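Local coordinates for uncharacterized protein (Burkholderia cenocepacia, PDB 6ANS) that is of unknown function but carries two DUF1214 family regions and assembles as a pair of identical subunits, at residues 50-55 against 61-66; 246-251 against 264-269. All blocks are in the same frame, centred on the assembly; numbering follows the deposited sequence.

Contact 1: 50-55 against 61-66; sequences QILRTD and LTRAEG
R63 meets L52 and I51 in two different ways, a useful example of how an arginine can both pack against a methyl and bind water. Its CG lies anti to the backbone N (chi1 174°), but the chain then bends at chi2 and chi3, turning the guanidinium to the 50-55 side, where L52 CD2 lies over one face, off centre and 3.3 Å from R63 NH1. L52 stands roughly perpendicular to the arginine side chain. Two waters lie in the guanidinium plane at its edge: one accepts from R63 NE at 2.9 Å and probably donates to I51 O, also at 2.9 Å; a second accepts from R63 NH2 and probably donates to R53 O, 2.8 Å away. R63 NH1 is engaged by L32 O of the second subunit. Deeper in, I51 lies against the backbone of G66, with CD1 3.4 Å from G66 O and CG2 3.9 Å from G66 CA; with no side chain there, the I51 and G66 CA atoms approach to 5.7 Å. Together these features make a close helix-helix packing across a glycine, with water relaying an arginine of helix 60-83 to carbonyls at and just beyond the C-terminal end of helix 48-52.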
loop_
_atom_site.group_PDB
_atom_site.type_symbol
_atom_site.label_atom_id
_atom_site.label_comp_id
_atom_site.label_asym_id
_atom_site.label_seq_id
_atom_site.Cartn_x
_atom_site.Cartn_y
_atom_site.Cartn_z
ATOM N N GLN A 50 -2.303 23.171 -5.917
ATOM C CA GLN A 50 -3.373 23.073 -4.924
ATOM C C GLN A 50 -2.853 23.270 -3.500
ATOM O O GLN A 50 -3.603 23.711 -2.623
ATOM C CB GLN A 50 -4.074 21.719 -5.031
ATOM C CG GLN A 50 -4.691 21.455 -6.377
ATOM C CD GLN A 50 -5.661 22.544 -6.776
ATOM O OE1 GLN A 50 -6.346 23.114 -5.936
ATOM N NE2 GLN A 50 -5.723 22.832 -8.067
ATOM N N ILE A 51 -1.582 22.956 -3.253
ATOM C CA ILE A 51 -0.992 23.159 -1.933
ATOM C C ILE A 51 -0.605 24.619 -1.753
ATOM O O ILE A 51 -0.726 25.181 -0.661
ATOM C CB ILE A 51 0.222 22.229 -1.770
ATOM C CG1 ILE A 51 -0.184 20.799 -2.104
ATOM C CG2 ILE A 51 0.819 22.320 -0.356
ATOM C CD1 ILE A 51 -1.412 20.335 -1.351
ATOM N N LEU A 52 -0.152 25.252 -2.835
ATOM C CA LEU A 52 0.346 26.618 -2.810
ATOM C C LEU A 52 -0.754 27.666 -2.917
ATOM O O LEU A 52 -0.454 28.852 -2.747
ATOM C CB LEU A 52 1.361 26.810 -3.936
ATOM C CG LEU A 52 2.573 25.875 -3.811
ATOM C CD1 LEU A 52 3.468 25.969 -5.047
ATOM C CD2 LEU A 52 3.366 26.214 -2.548
ATOM N N ARG A 53 -1.994 27.256 -3.198
ATOM C CA ARG A 53 -3.154 28.150 -3.232
ATOM C C ARG A 53 -3.100 29.197 -2.133
ATOM O O ARG A 53 -2.847 28.884 -0.966
ATOM C CB ARG A 53 -4.451 27.358 -3.077
ATOM C CG ARG A 53 -4.843 26.514 -4.241
ATOM C CD ARG A 53 -5.942 25.521 -3.833
ATOM N NE ARG A 53 -7.206 26.169 -3.465
ATOM C CZ ARG A 53 -8.401 25.619 -3.679
ATOM N NH1 ARG A 53 -8.475 24.444 -4.274
ATOM N NH2 ARG A 53 -9.520 26.235 -3.307
ATOM N N THR A 54 -3.380 30.440 -2.513
ATOM C CA THR A 54 -3.323 31.528 -1.550
ATOM C C THR A 54 -4.477 31.484 -0.561
ATOM O O THR A 54 -4.378 32.105 0.502
ATOM C CB THR A 54 -3.306 32.879 -2.283
ATOM O OG1 THR A 54 -4.462 32.972 -3.120
ATOM C CG2 THR A 54 -2.038 33.031 -3.131
ATOM N N ASP A 55 -5.554 30.757 -0.861
ATOM C CA ASP A 55 -6.610 30.593 0.131
ATOM C C ASP A 55 -6.337 29.454 1.116
ATOM O O ASP A 55 -7.192 29.174 1.956
ATOM C CB ASP A 55 -7.979 30.397 -0.550
ATOM C CG ASP A 55 -8.090 29.093 -1.357
ATOM O OD1 ASP A 55 -7.132 28.280 -1.377
ATOM O OD2 ASP A 55 -9.166 28.883 -1.978
ATOM N N LEU A 61 4.072 23.583 8.815
ATOM C CA LEU A 61 3.532 22.248 9.055
ATOM C C LEU A 61 2.453 21.908 8.037
ATOM O O LEU A 61 2.514 20.866 7.372
ATOM C CB LEU A 61 2.995 22.143 10.486
ATOM C CG LEU A 61 2.456 20.778 10.927
ATOM C CD1 LEU A 61 3.458 19.666 10.653
ATOM C CD2 LEU A 61 2.121 20.810 12.418
ATOM N N THR A 62 1.459 22.786 7.890
ATOM C CA THR A 62 0.403 22.528 6.918
ATOM C C THR A 62 0.969 22.395 5.512
ATOM O O THR A 62 0.610 21.470 4.772
ATOM C CB THR A 62 -0.634 23.642 6.967
ATOM O OG1 THR A 62 -1.317 23.610 8.232
ATOM C CG2 THR A 62 -1.616 23.478 5.823
ATOM N N ARG A 63 1.875 23.302 5.143
ATOM C CA ARG A 63 2.482 23.282 3.820
ATOM C C ARG A 63 3.234 21.971 3.608
ATOM O O ARG A 63 3.034 21.283 2.604
ATOM C CB ARG A 63 3.391 24.510 3.675
ATOM C CG ARG A 63 4.237 24.636 2.417
ATOM C CD ARG A 63 3.461 24.867 1.119
ATOM N NE ARG A 63 2.530 25.997 1.117
ATOM C CZ ARG A 63 2.835 27.245 0.764
ATOM N NH1 ARG A 63 4.070 27.568 0.410
ATOM N NH2 ARG A 63 1.898 28.184 0.775
ATOM N N ALA A 64 4.067 21.580 4.571
ATOM C CA ALA A 64 4.783 20.315 4.437
ATOM C C ALA A 64 3.815 19.143 4.330
ATOM O O ALA A 64 3.937 18.302 3.433
ATOM C CB ALA A 64 5.732 20.118 5.618
ATOM N N GLU A 65 2.808 19.097 5.206
ATOM C CA GLU A 65 1.847 18.002 5.145
ATOM C C GLU A 65 1.109 17.975 3.820
ATOM O O GLU A 65 0.773 16.894 3.327
ATOM C CB GLU A 65 0.860 18.093 6.310
ATOM C CG GLU A 65 1.492 17.675 7.607
ATOM C CD GLU A 65 0.518 17.566 8.753
ATOM O OE1 GLU A 65 -0.596 18.106 8.647
ATOM O OE2 GLU A 65 0.881 16.947 9.777
ATOM N N GLY A 66 0.882 19.142 3.213
ATOM C CA GLY A 66 0.188 19.173 1.939
ATOM C C GLY A 66 0.919 18.430 0.839
ATOM O O GLY A 66 0.304 17.705 0.055
HETATM O O HOH W 1 -0.063 25.302 2.174
HETATM O O HOH W 2 -0.709 28.341 0.727
#

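Contact 2: 246-251 against 264-269; sequences ADWAAS and QALCQS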
loop_
_atom_site.group_PDB
_atom_site.type_symbol
_atom_site.label_atom_id
_atom_site.label_comp_id
_atom_site.label_asym_id
_atom_site.label_seq_id
_atom_site.Cartn_x
_atom_site.Cartn_y
_atom_site.Cartn_z
ATOM N N ALA A 246 -9.683 20.909 -0.980
ATOM C CA ALA A 246 -9.183 22.246 -0.671
ATOM C C ALA A 246 -10.259 23.306 -0.904
ATOM O O ALA A 246 -10.337 24.286 -0.152
ATOM C CB ALA A 246 -7.947 22.562 -1.512
ATOM N N ASP A 247 -11.093 23.134 -1.939
ATOM C CA ASP A 247 -12.254 24.014 -2.098
ATOM C C ASP A 247 -13.174 23.935 -0.880
ATOM O O ASP A 247 -13.659 24.963 -0.393
ATOM C CB ASP A 247 -13.031 23.664 -3.367
ATOM C CG ASP A 247 -12.273 24.015 -4.638
ATOM O OD1 ASP A 247 -11.262 24.762 -4.575
ATOM O OD2 ASP A 247 -12.685 23.516 -5.706
ATOM N N TRP A 248 -13.437 22.721 -0.385
ATOM C CA TRP A 248 -14.270 22.567 0.808
ATOM C C TRP A 248 -13.664 23.292 2.004
ATOM O O TRP A 248 -14.347 24.051 2.700
ATOM C CB TRP A 248 -14.430 21.087 1.156
ATOM C CG TRP A 248 -15.426 20.360 0.342
ATOM C CD1 TRP A 248 -15.835 20.662 -0.926
ATOM C CD2 TRP A 248 -16.158 19.195 0.742
ATOM N NE1 TRP A 248 -16.774 19.745 -1.341
ATOM C CE2 TRP A 248 -16.991 18.838 -0.334
ATOM C CE3 TRP A 248 -16.175 18.409 1.902
ATOM C CZ2 TRP A 248 -17.839 17.739 -0.283
ATOM C CZ3 TRP A 248 -17.025 17.318 1.956
ATOM C CH2 TRP A 248 -17.846 16.994 0.873
ATOM N N ALA A 249 -12.384 23.028 2.287
ATOM C CA ALA A 249 -11.779 23.591 3.488
ATOM C C ALA A 249 -11.821 25.107 3.447
ATOM O O ALA A 249 -12.192 25.748 4.439
ATOM C CB ALA A 249 -10.342 23.084 3.655
ATOM N N ALA A 250 -11.482 25.702 2.295
ATOM C CA ALA A 250 -11.548 27.158 2.195
ATOM C C ALA A 250 -12.975 27.669 2.360
ATOM O O ALA A 250 -13.181 28.754 2.915
ATOM C CB ALA A 250 -10.960 27.643 0.860
ATOM N N SER A 251 -13.978 26.907 1.908
ATOM C CA SER A 251 -15.355 27.376 2.079
ATOM C C SER A 251 -15.784 27.439 3.542
ATOM O O SER A 251 -16.773 28.110 3.846
ATOM C CB SER A 251 -16.341 26.483 1.318
ATOM O OG SER A 251 -16.602 25.271 2.031
ATOM N N GLN A 264 -25.801 18.087 3.215
ATOM C CA GLN A 264 -25.808 16.621 3.229
ATOM C C GLN A 264 -25.773 16.042 1.814
ATOM O O GLN A 264 -25.013 15.104 1.544
ATOM C CB GLN A 264 -27.030 16.107 4.001
ATOM C CG GLN A 264 -27.071 16.566 5.470
ATOM C CD GLN A 264 -25.794 16.192 6.242
ATOM O OE1 GLN A 264 -25.288 15.073 6.136
ATOM N NE2 GLN A 264 -25.267 17.138 7.013
ATOM N N ALA A 265 -26.576 16.591 0.896
ATOM C CA ALA A 265 -26.578 16.101 -0.481
ATOM C C ALA A 265 -25.198 16.210 -1.111
ATOM O O ALA A 265 -24.784 15.337 -1.881
ATOM C CB ALA A 265 -27.609 16.875 -1.321
ATOM N N LEU A 266 -24.464 17.273 -0.785
ATOM C CA LEU A 266 -23.096 17.400 -1.269
ATOM C C LEU A 266 -22.196 16.307 -0.688
ATOM O O LEU A 266 -21.392 15.712 -1.414
ATOM C CB LEU A 266 -22.549 18.788 -0.926
ATOM C CG LEU A 266 -21.093 19.038 -1.349
ATOM C CD1 LEU A 266 -20.946 18.995 -2.875
ATOM C CD2 LEU A 266 -20.632 20.385 -0.809
ATOM N N CYS A 267 -22.325 16.012 0.610
ATOM C CA CYS A 267 -21.516 14.942 1.199
ATOM C C CYS A 267 -21.811 13.605 0.546
ATOM O O CYS A 267 -20.893 12.812 0.303
ATOM C CB CYS A 267 -21.743 14.844 2.701
ATOM S SG CYS A 267 -21.114 16.249 3.597
ATOM N N GLN A 268 -23.089 13.336 0.257
ATOM C CA GLN A 268 -23.449 12.101 -0.430
ATOM C C GLN A 268 -22.847 12.065 -1.833
ATOM O O GLN A 268 -22.358 11.020 -2.279
ATOM C CB GLN A 268 -24.981 11.959 -0.492
ATOM C CG GLN A 268 -25.670 11.780 0.884
ATOM C CD GLN A 268 -25.026 10.641 1.713
ATOM O OE1 GLN A 268 -24.793 9.542 1.200
ATOM N NE2 GLN A 268 -24.717 10.920 2.981
ATOM N N SER A 269 -22.863 13.207 -2.541
ATOM C CA SER A 269 -22.412 13.240 -3.927
ATOM C C SER A 269 -20.919 12.957 -4.071
ATOM O O SER A 269 -20.493 12.537 -5.152
ATOM C CB SER A 269 -22.762 14.590 -4.589
ATOM O OG SER A 269 -21.897 15.637 -4.164
#
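S269 OG is gripped twice, donating to L266 O at 2.8 Å and hydrogen-bonded to K148 NZ, and so ties down the turn of helix from which L266 reaches W248. A matching local bond holds the other partner's backbone: S251 OG donates to W248 O at 2.6 Å. Both hydroxyls reach back three residues to a carbonyl of their own helix. The crossing itself is made by apolar groups.

The distance to be bridged is considerable, since the CA atoms of W248 and L266 stand 10.4 Å apart, and the indole covers most of it. Its CG sits anti to the carbonyl carbon (chi1 -79°), which sends the benzo end of the ring toward helix 264-269. There W248 CZ2 comes to 3.7 Å from L266 CG, while L266 CD2 lies alongside the pyrrole end, 3.9 Å from W248 NE1. Indole and leucine run antiparallel alongside one another. C267 meets the far corner of the ring: W248 CH2 is 4.2 Å from C267 CA, and C267 SG is 5.3 Å from the centroid of the six-membered ring, 56° off its normal, an oblique sulfur-aromatic contact.

F245 meets the indole edge-to-face and V270 also touches it, while C267 packs on Y278 and H280 of strand 276-284. A bound sodium ion lies about 7 Å from the W248 side chain. Contact between the long helix 224-251 and this short helix therefore rests on dispersion and shape, consistent with a buried, largely apolar junction.

The two contacts share no segment but touch directly: R53 NH2 of contact 1 forms a salt bridge with D247 OD1 of contact 2 at 2.6 Å, and D55 packs on A250. Helix 224-251 is thus touched by the 50-55 segment and, through its tryptophan, reaches helix 264-269. The centre of contact 1 lies about 20 Å from the chain centre, that of contact 2 about 13 Å. Contact 1 is only partly buried and borders the second subunit; its chemistry is accordingly mixed, with waters, charge and methyl groups together. Contact 2 is buried within one chain, near strand 276-284, and crosses by apolar and sulfur-aromatic contacts alone.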